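Local structure of putative protease (Parabacteroides distasonis ATCC 8503, 3KD4) at residues H18-Q23 / T120-Y125. The protein is of unknown function but is probably an exported protease, built with DUF3857 and DUF3858 domains. Residues are numbered along the deposited sequence; the frame is centred on the assembly and turned at random.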
loop_
_atom_site.group_PDB
_atom_site.type_symbol
_atom_site.label_atom_id
_atom_site.label_comp_id
_atom_site.label_asym_id
_atom_site.label_seq_id
_atom_site.Cartn_x
_atom_site.Cartn_y
_atom_site.Cartn_z
ATOM N N HIS A 18 6.039 -1.969 29.633
ATOM C CA HIS A 18 6.547 -1.993 31.002
ATOM C C HIS A 18 7.393 -0.745 31.260
ATOM O O HIS A 18 7.886 -0.134 30.316
ATOM C CB HIS A 18 7.384 -3.240 31.238
ATOM C CG HIS A 18 6.621 -4.504 31.046
ATOM N ND1 HIS A 18 5.686 -4.948 31.957
ATOM C CD2 HIS A 18 6.665 -5.440 30.066
ATOM C CE1 HIS A 18 5.161 -6.088 31.528
ATOM N NE2 HIS A 18 5.735 -6.405 30.379
ATOM N N ALA A 19 7.562 -0.401 32.544
ATOM C CA ALA A 19 8.332 0.786 32.952
ATOM C C ALA A 19 9.732 0.806 32.386
ATOM O O ALA A 19 10.242 1.863 32.098
ATOM C CB ALA A 19 8.369 0.918 34.494
ATOM N N ASP A 20 10.356 -0.351 32.170
ATOM C CA ASP A 20 11.722 -0.344 31.617
ATOM C C ASP A 20 11.786 -0.210 30.111
ATOM O O ASP A 20 12.888 -0.185 29.526
ATOM C CB ASP A 20 12.509 -1.568 32.067
ATOM C CG ASP A 20 11.904 -2.880 31.583
ATOM O OD1 ASP A 20 10.886 -2.891 30.840
ATOM O OD2 ASP A 20 12.448 -3.919 31.975
ATOM N N GLY A 21 10.633 -0.095 29.450
ATOM C CA GLY A 21 10.636 0.034 28.011
ATOM C C GLY A 21 10.483 -1.285 27.260
ATOM O O GLY A 21 10.279 -1.278 26.057
ATOM N N SER A 22 10.542 -2.402 27.959
ATOM C CA SER A 22 10.177 -3.678 27.386
ATOM C C SER A 22 8.652 -3.724 27.060
ATOM O O SER A 22 7.847 -2.947 27.599
ATOM C CB SER A 22 10.569 -4.824 28.332
ATOM O OG SER A 22 9.776 -4.851 29.498
ATOM N N GLN A 23 8.294 -4.608 26.144
ATOM C CA GLN A 23 6.913 -4.759 25.684
ATOM C C GLN A 23 6.538 -6.211 25.584
ATOM O O GLN A 23 7.390 -7.114 25.502
ATOM C CB GLN A 23 6.690 -4.068 24.327
ATOM C CG GLN A 23 6.888 -2.569 24.417
ATOM C CD GLN A 23 6.587 -1.830 23.137
ATOM O OE1 GLN A 23 5.891 -2.338 22.273
ATOM N NE2 GLN A 23 7.099 -0.605 23.017
ATOM N N THR A 120 9.470 -8.167 23.853
ATOM C CA THR A 120 10.517 -7.255 23.342
ATOM C C THR A 120 11.283 -6.685 24.519
ATOM O O THR A 120 10.697 -6.116 25.448
ATOM C CB THR A 120 9.901 -6.139 22.540
ATOM O OG1 THR A 120 9.140 -6.705 21.454
ATOM C CG2 THR A 120 10.951 -5.206 21.993
ATOM N N LYS A 121 12.590 -6.843 24.481
ATOM C CA LYS A 121 13.452 -6.331 25.538
ATOM C C LYS A 121 13.585 -4.802 25.497
ATOM O O LYS A 121 13.272 -4.186 24.492
ATOM C CB LYS A 121 14.801 -7.055 25.496
ATOM C CG LYS A 121 15.749 -6.627 24.404
ATOM C CD LYS A 121 16.987 -7.578 24.492
ATOM C CE LYS A 121 18.230 -7.021 23.846
ATOM N NZ LYS A 121 19.317 -8.070 23.916
ATOM N N PRO A 122 14.038 -4.191 26.609
ATOM C CA PRO A 122 14.192 -2.746 26.606
ATOM C C PRO A 122 15.135 -2.295 25.518
ATOM O O PRO A 122 15.985 -3.041 25.120
ATOM C CB PRO A 122 14.807 -2.443 27.986
ATOM C CG PRO A 122 14.477 -3.587 28.824
ATOM C CD PRO A 122 14.442 -4.782 27.894
ATOM N N GLY A 123 14.967 -1.091 25.026
ATOM C CA GLY A 123 15.919 -0.496 24.110
ATOM C C GLY A 123 15.681 -0.738 22.627
ATOM O O GLY A 123 16.566 -0.474 21.814
ATOM N N TYR A 124 14.559 -1.317 22.251
ATOM C CA TYR A 124 14.297 -1.626 20.850
ATOM C C TYR A 124 13.206 -0.681 20.341
ATOM O O TYR A 124 13.364 -0.059 19.318
ATOM C CB TYR A 124 13.818 -3.073 20.688
ATOM C CG TYR A 124 13.605 -3.508 19.272
ATOM C CD1 TYR A 124 14.636 -3.432 18.347
ATOM C CD2 TYR A 124 12.371 -3.989 18.839
ATOM C CE1 TYR A 124 14.466 -3.842 17.028
ATOM C CE2 TYR A 124 12.186 -4.422 17.498
ATOM C CZ TYR A 124 13.245 -4.335 16.609
ATOM O OH TYR A 124 13.098 -4.725 15.276
ATOM N N TYR A 125 12.093 -0.570 21.045
ATOM C CA TYR A 125 11.044 0.347 20.600
ATOM C C TYR A 125 11.066 1.609 21.446
ATOM O O TYR A 125 11.031 1.509 22.656
ATOM C CB TYR A 125 9.700 -0.326 20.721
ATOM C CG TYR A 125 9.447 -1.395 19.702
ATOM C CD1 TYR A 125 9.765 -1.200 18.361
ATOM C CD2 TYR A 125 8.828 -2.571 20.055
ATOM C CE1 TYR A 125 9.514 -2.197 17.416
ATOM C CE2 TYR A 125 8.537 -3.562 19.099
ATOM C CZ TYR A 125 8.909 -3.362 17.790
ATOM O OH TYR A 125 8.634 -4.335 16.833
HETATM O O HOH W 1 11.891 -1.985 23.598
HETATM O O HOH W 2 9.150 0.667 24.351
#
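Gln23 and Thr120 face each other as an antiparallel hydrogen-bonded pair, gripped by two backbone bonds, Gln23 N to Thr120 O (2.9 Å) and Thr120 N to Gln23 O (2.9 Å). Their CB atoms lie on the same face of the sheet, 4.2 Å apart. Past this pair the Gln23 side chain runs extended (chi2 -176°) and crosses the Tyr125 side chain at about a right angle, with amide and ring planes 35° apart. Gln23 NE2 sits 3.5 Å from Tyr125 CB, while OE1 lies nearer the ring atom CD2. The Pro122 ring packs against Asp20 and Ser22 of the 18-23 loop: its CB is 3.3 Å from Asp20 O, its CG meets the Asp20 carboxylate, and its CD rests near Ser22 CB. The bond pair joins the start of strand 23-33 to the end of strand 111-120, neighbours in the mixed sheet of the DUF3857 region; beyond it the backbones stay close, Ser22 beside Pro122, and two waters bridge the loops. Gly21 O accepts from both waters: one also donates to Lys121 O and accepts from Tyr125 N, the other donates to Tyr125 O and accepts from Gln23 NE2. A type I turn from His18 to Gly21 shapes the first loop, closed by Gly21 N to His18 O. An Asx turn overlaps its end, in which Asp20 OD1 takes Ser22 N (2.9 Å) from above the carboxylate plane and Ser22 OG (2.6 Å) through its syn lone pair. Ser22 chi1 of 70° sets OG between the backbone N and carbonyl carbon, within reach of that oxygen. Farther out, Tyr124 CD2 lies over the centre of the Tyr125 ring, Tyr125 OH bonds to Ala267 O, Thr120 OG1 pairs with Gln55 NE2, and Gln23 OE1 binds a glycerol probably derived from the crystallisation liquor.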